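Local atomic coordinates of protein adenylyltransferase (Bartonella henselae str. Houston-1, PDB entry 5NH2), a protein that transfers AMP from ATP to tyrosine or threonine residues of host target proteins through its Fic domain, acting as a virulence factor. Residues R216-F221 against Y266-I271; L131-F136 against A172-N177. All coordinates share one frame; numbering follows the deposited sequence.

Interaction 1. Residues R216-F221 against Y266-I271; sequences RLLKEF and YIIGNI
Helix 212-227 packs here on the mixed beta-sheet of the OB-clan intracellular delivery domain, and L217 and F221, one turn apart, meet I268 of strand 265-270. The two short axes approach to 8.5 Å with their N-to-C directions 126° apart, a helix-on-sheet packing without hydrogen bonds between the segments. I268 is shared by three helix residues through three different atoms. Its CG2 lies 3.8 Å from L217 CB, its CG1 meets L218 CD2 at 3.9 Å, and its CD1 sits over one face of the F221 ring, 4.0 Å from the centroid, a CH-pi contact. F221 has CG anti to the backbone N (chi1 169°), and the ring beyond it reaches Y266. The two rings form an oblique pair, their planes inclined at 46°. On the other side of I268 along the strand, L217 CD1 reaches the backbone, 4.0 Å from N270 N. L218 also touches V237 and V239 of the adjacent strand, which extends the apolar interface, while R216 pairs with E256 and E213. At the Y266 end, the F221 ring presents its CZ over one face of the tyrosine ring, offset toward the rim and 3.8 Å from Y266 CG.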
# COMPACT_ATOMS: atom_id res chain seq x y z
N ARG A 216 -7.81 0.19 -15.32
CA ARG A 216 -9.21 0.56 -15.57
C ARG A 216 -10.15 -0.55 -15.10
O ARG A 216 -11.20 -0.27 -14.51
CB ARG A 216 -9.48 0.80 -17.06
CG ARG A 216 -8.77 1.89 -17.79
CD ARG A 216 -9.50 2.21 -19.16
NE ARG A 216 -9.16 1.33 -20.30
CZ ARG A 216 -9.80 0.20 -20.63
NH1 ARG A 216 -10.83 -0.24 -19.92
NH2 ARG A 216 -9.41 -0.52 -21.68
N LEU A 217 -9.78 -1.81 -15.39
CA LEU A 217 -10.61 -2.97 -15.10
C LEU A 217 -10.76 -3.17 -13.60
O LEU A 217 -11.88 -3.40 -13.11
CB LEU A 217 -9.99 -4.22 -15.73
CG LEU A 217 -9.86 -4.19 -17.25
CD1 LEU A 217 -9.21 -5.46 -17.75
CD2 LEU A 217 -11.20 -3.93 -17.95
N LEU A 218 -9.65 -3.07 -12.86
CA LEU A 218 -9.71 -3.29 -11.42
C LEU A 218 -10.37 -2.12 -10.72
O LEU A 218 -11.07 -2.31 -9.72
CB LEU A 218 -8.32 -3.52 -10.85
CG LEU A 218 -7.76 -4.89 -11.07
CD1 LEU A 218 -6.27 -4.84 -10.76
CD2 LEU A 218 -8.46 -5.87 -10.14
N LYS A 219 -10.13 -0.90 -11.20
CA LYS A 219 -10.89 0.27 -10.74
C LYS A 219 -12.41 0.07 -10.84
O LYS A 219 -13.16 0.31 -9.86
CB LYS A 219 -10.48 1.50 -11.53
CG LYS A 219 -9.22 2.16 -11.03
CD LYS A 219 -9.08 3.54 -11.67
CE LYS A 219 -7.83 4.25 -11.17
NZ LYS A 219 -7.82 5.70 -11.54
N GLU A 220 -12.89 -0.36 -12.01
CA GLU A 220 -14.32 -0.63 -12.12
C GLU A 220 -14.75 -1.70 -11.15
O GLU A 220 -15.76 -1.53 -10.45
CB GLU A 220 -14.68 -1.05 -13.54
CG GLU A 220 -16.09 -1.41 -13.75
CD GLU A 220 -16.30 -1.95 -15.14
OE1 GLU A 220 -16.59 -1.14 -16.05
OE2 GLU A 220 -16.13 -3.17 -15.35
N PHE A 221 -13.98 -2.80 -11.04
CA PHE A 221 -14.43 -3.90 -10.20
C PHE A 221 -14.51 -3.48 -8.74
O PHE A 221 -15.44 -3.86 -8.02
CB PHE A 221 -13.51 -5.12 -10.33
CG PHE A 221 -13.80 -6.18 -9.30
CD1 PHE A 221 -14.86 -7.05 -9.44
CD2 PHE A 221 -13.04 -6.26 -8.16
CE1 PHE A 221 -15.13 -8.02 -8.48
CE2 PHE A 221 -13.31 -7.22 -7.18
CZ PHE A 221 -14.35 -8.10 -7.35
N TYR A 266 -11.28 -13.75 -7.21
CA TYR A 266 -11.87 -12.94 -8.30
C TYR A 266 -10.84 -12.68 -9.41
O TYR A 266 -9.78 -12.07 -9.17
CB TYR A 266 -12.41 -11.62 -7.77
CG TYR A 266 -13.58 -11.76 -6.85
CD1 TYR A 266 -14.84 -12.05 -7.35
CD2 TYR A 266 -13.44 -11.57 -5.49
CE1 TYR A 266 -15.93 -12.18 -6.50
CE2 TYR A 266 -14.51 -11.68 -4.64
CZ TYR A 266 -15.75 -11.99 -5.15
OH TYR A 266 -16.82 -12.11 -4.31
N ILE A 267 -11.18 -13.10 -10.64
CA ILE A 267 -10.37 -12.96 -11.85
C ILE A 267 -11.07 -11.95 -12.75
O ILE A 267 -12.18 -12.21 -13.22
CB ILE A 267 -10.20 -14.31 -12.58
CG1 ILE A 267 -9.87 -15.43 -11.60
CG2 ILE A 267 -9.10 -14.22 -13.61
CD1 ILE A 267 -8.62 -15.14 -10.73
N ILE A 268 -10.42 -10.80 -13.03
CA ILE A 268 -11.00 -9.75 -13.88
C ILE A 268 -10.43 -9.89 -15.29
O ILE A 268 -9.24 -10.17 -15.47
CB ILE A 268 -10.75 -8.33 -13.33
CG1 ILE A 268 -11.04 -8.24 -11.83
CG2 ILE A 268 -11.62 -7.29 -14.08
CD1 ILE A 268 -12.34 -8.82 -11.44
N GLY A 269 -11.29 -9.68 -16.30
CA GLY A 269 -10.85 -9.68 -17.68
C GLY A 269 -11.61 -8.66 -18.49
O GLY A 269 -12.61 -8.09 -18.04
N ASN A 270 -11.12 -8.42 -19.70
CA ASN A 270 -11.69 -7.42 -20.58
C ASN A 270 -12.93 -7.98 -21.27
O ASN A 270 -12.90 -9.12 -21.73
CB ASN A 270 -10.64 -7.02 -21.61
CG ASN A 270 -10.98 -5.74 -22.31
OD1 ASN A 270 -12.02 -5.62 -22.96
ND2 ASN A 270 -10.09 -4.75 -22.19
N ILE A 271 -14.01 -7.19 -21.35
CA ILE A 271 -15.25 -7.69 -21.98
C ILE A 271 -15.03 -8.03 -23.46
O ILE A 271 -15.60 -9.00 -23.97
CB ILE A 271 -16.40 -6.68 -21.83
CG1 ILE A 271 -15.97 -5.36 -22.41
CG2 ILE A 271 -16.77 -6.49 -20.38
CD1 ILE A 271 -16.96 -4.35 -22.23

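Interaction 2. Residues L131-F136 against A172-N177; sequences LTREEF and AGHQLN
H174 has CG anti to its carbonyl carbon (chi1 -49°) and F136 has CG anti to its backbone N (chi1 175°), and from these positions the two side chains slide past each other in opposite directions. Their rings form an oblique pair, with H174 CD2 3.6 Å from F136 CB. The imidazole is also met over one face and at its edge. R133 CA lies over the face, 3.9 Å from the ring centroid, a CH-pi contact. At the edge, H174 NE2 donates to L131 O over 3.0 Å; the oxygen is in the imidazole plane, but the N-H...O angle is only 133° and the donor stands above the carbonyl plane. Water 1 extends the polar link, accepting from L131 N, placed to donate to A172 O, and lying 2.9 Å from H174 NE2. On the apolar side, A172 CB meets F136 CE1 at 3.7 Å, and L176 CD1 approaches the phenylalanine edge at 4.1 Å from CE2. L168 and A169 of helix 157-171 also touch F136. Both segments belong to the Fido region, where the histidine packs a helix start closed by the T132-E135 capping box (its E135 N to T132 OG1 bond weak) against the chain leaving the Schellman motif at G173.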
# COMPACT_ATOMS: atom_id res chain seq x y z
N LEU A 131 13.21 4.32 -18.52
CA LEU A 131 12.96 2.91 -18.77
C LEU A 131 11.53 2.77 -19.28
O LEU A 131 10.68 3.61 -19.00
CB LEU A 131 13.13 2.07 -17.48
CG LEU A 131 14.54 2.11 -16.89
CD1 LEU A 131 14.74 1.36 -15.53
CD2 LEU A 131 15.55 1.63 -17.98
N THR A 132 11.27 1.68 -20.01
CA THR A 132 9.88 1.31 -20.29
C THR A 132 9.20 0.82 -19.01
O THR A 132 9.85 0.60 -17.99
CB THR A 132 9.81 0.19 -21.32
OG1 THR A 132 10.41 -1.00 -20.77
CG2 THR A 132 10.49 0.56 -22.60
N ARG A 133 7.89 0.57 -19.09
CA ARG A 133 7.14 0.11 -17.92
C ARG A 133 7.63 -1.26 -17.43
O ARG A 133 7.79 -1.48 -16.21
CB ARG A 133 5.63 0.05 -18.20
CG ARG A 133 4.75 -0.32 -16.92
CD ARG A 133 3.29 -0.27 -17.25
NE ARG A 133 2.99 -1.18 -18.34
CZ ARG A 133 2.77 -2.48 -18.15
NH1 ARG A 133 2.76 -3.00 -16.91
NH2 ARG A 133 2.54 -3.25 -19.19
N GLU A 134 7.88 -2.18 -18.36
CA GLU A 134 8.32 -3.53 -17.98
C GLU A 134 9.70 -3.51 -17.34
O GLU A 134 9.92 -4.14 -16.30
CB GLU A 134 8.30 -4.43 -19.21
CG GLU A 134 6.98 -5.10 -19.42
CD GLU A 134 6.06 -4.28 -20.29
OE1 GLU A 134 6.42 -3.11 -20.61
OE2 GLU A 134 4.98 -4.82 -20.65
N GLU A 135 10.63 -2.76 -17.94
CA GLU A 135 11.96 -2.57 -17.35
C GLU A 135 11.88 -2.01 -15.93
O GLU A 135 12.42 -2.58 -14.97
CB GLU A 135 12.78 -1.64 -18.26
CG GLU A 135 12.93 -2.14 -19.67
CD GLU A 135 13.60 -1.11 -20.63
OE1 GLU A 135 13.52 0.12 -20.37
OE2 GLU A 135 14.20 -1.54 -21.66
N PHE A 136 11.20 -0.86 -15.78
CA PHE A 136 11.00 -0.26 -14.47
C PHE A 136 10.46 -1.29 -13.49
O PHE A 136 11.02 -1.45 -12.41
CB PHE A 136 10.07 0.95 -14.54
CG PHE A 136 9.73 1.53 -13.18
CD1 PHE A 136 10.55 2.48 -12.59
CD2 PHE A 136 8.58 1.13 -12.50
CE1 PHE A 136 10.24 2.99 -11.33
CE2 PHE A 136 8.25 1.65 -11.24
CZ PHE A 136 9.09 2.58 -10.65
N ALA A 172 9.67 8.32 -12.40
CA ALA A 172 10.21 7.60 -13.55
C ALA A 172 9.24 7.54 -14.72
O ALA A 172 9.56 6.95 -15.75
CB ALA A 172 10.61 6.18 -13.15
N GLY A 173 8.06 8.15 -14.58
CA GLY A 173 7.10 8.20 -15.67
C GLY A 173 6.15 7.03 -15.75
O GLY A 173 5.61 6.76 -16.84
N HIS A 174 5.93 6.32 -14.65
CA HIS A 174 5.01 5.17 -14.61
C HIS A 174 4.12 5.32 -13.39
O HIS A 174 4.10 6.38 -12.76
CB HIS A 174 5.77 3.84 -14.60
CG HIS A 174 6.83 3.76 -15.65
ND1 HIS A 174 6.53 3.64 -16.99
CD2 HIS A 174 8.18 3.86 -15.56
CE1 HIS A 174 7.66 3.66 -17.69
NE2 HIS A 174 8.67 3.79 -16.84
N GLN A 175 3.35 4.30 -13.08
CA GLN A 175 2.50 4.35 -11.90
C GLN A 175 2.42 2.96 -11.28
O GLN A 175 2.57 1.94 -11.97
CB GLN A 175 1.08 4.88 -12.21
CG GLN A 175 0.30 4.07 -13.24
CD GLN A 175 -0.98 4.79 -13.66
OE1 GLN A 175 -1.83 5.09 -12.82
NE2 GLN A 175 -1.11 5.09 -14.95
N LEU A 176 2.18 2.95 -9.97
CA LEU A 176 1.92 1.75 -9.20
C LEU A 176 0.69 2.05 -8.36
O LEU A 176 0.75 2.89 -7.45
CB LEU A 176 3.14 1.38 -8.32
CG LEU A 176 4.32 0.86 -9.13
CD1 LEU A 176 5.59 0.63 -8.27
CD2 LEU A 176 3.97 -0.44 -9.90
N ASN A 177 -0.43 1.38 -8.63
CA ASN A 177 -1.66 1.77 -7.93
C ASN A 177 -1.99 0.70 -6.90
O ASN A 177 -2.75 -0.24 -7.18
CB ASN A 177 -2.80 1.99 -8.93
CG ASN A 177 -3.97 2.74 -8.30
OD1 ASN A 177 -4.18 2.66 -7.08
ND2 ASN A 177 -4.73 3.46 -9.12
O HOH W 1 11.24 4.89 -16.16
O HOH W 2 9.77 6.42 -19.12

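Overall arrangement
From the N terminus, interaction 2 comes first. It closes a largely helical loop of 35 residues, bringing the start of helix 133-150 to the chain that follows helix 157-171. Helices 183-196 and 200-208 come next, before helix 212-227 opens interaction 1, which closes across 44 residues containing strands 237-239, 245-253 and 257-262. The contacts are in series, neither nested nor crossing. Interaction 2 ties parts of the Fido region together, whereas interaction 1 joins a helix to the sheet of the intracellular delivery domain. Their centres lie about 21 Å apart, yet they touch where K219 CE packs 3.8 Å from N177 ND2.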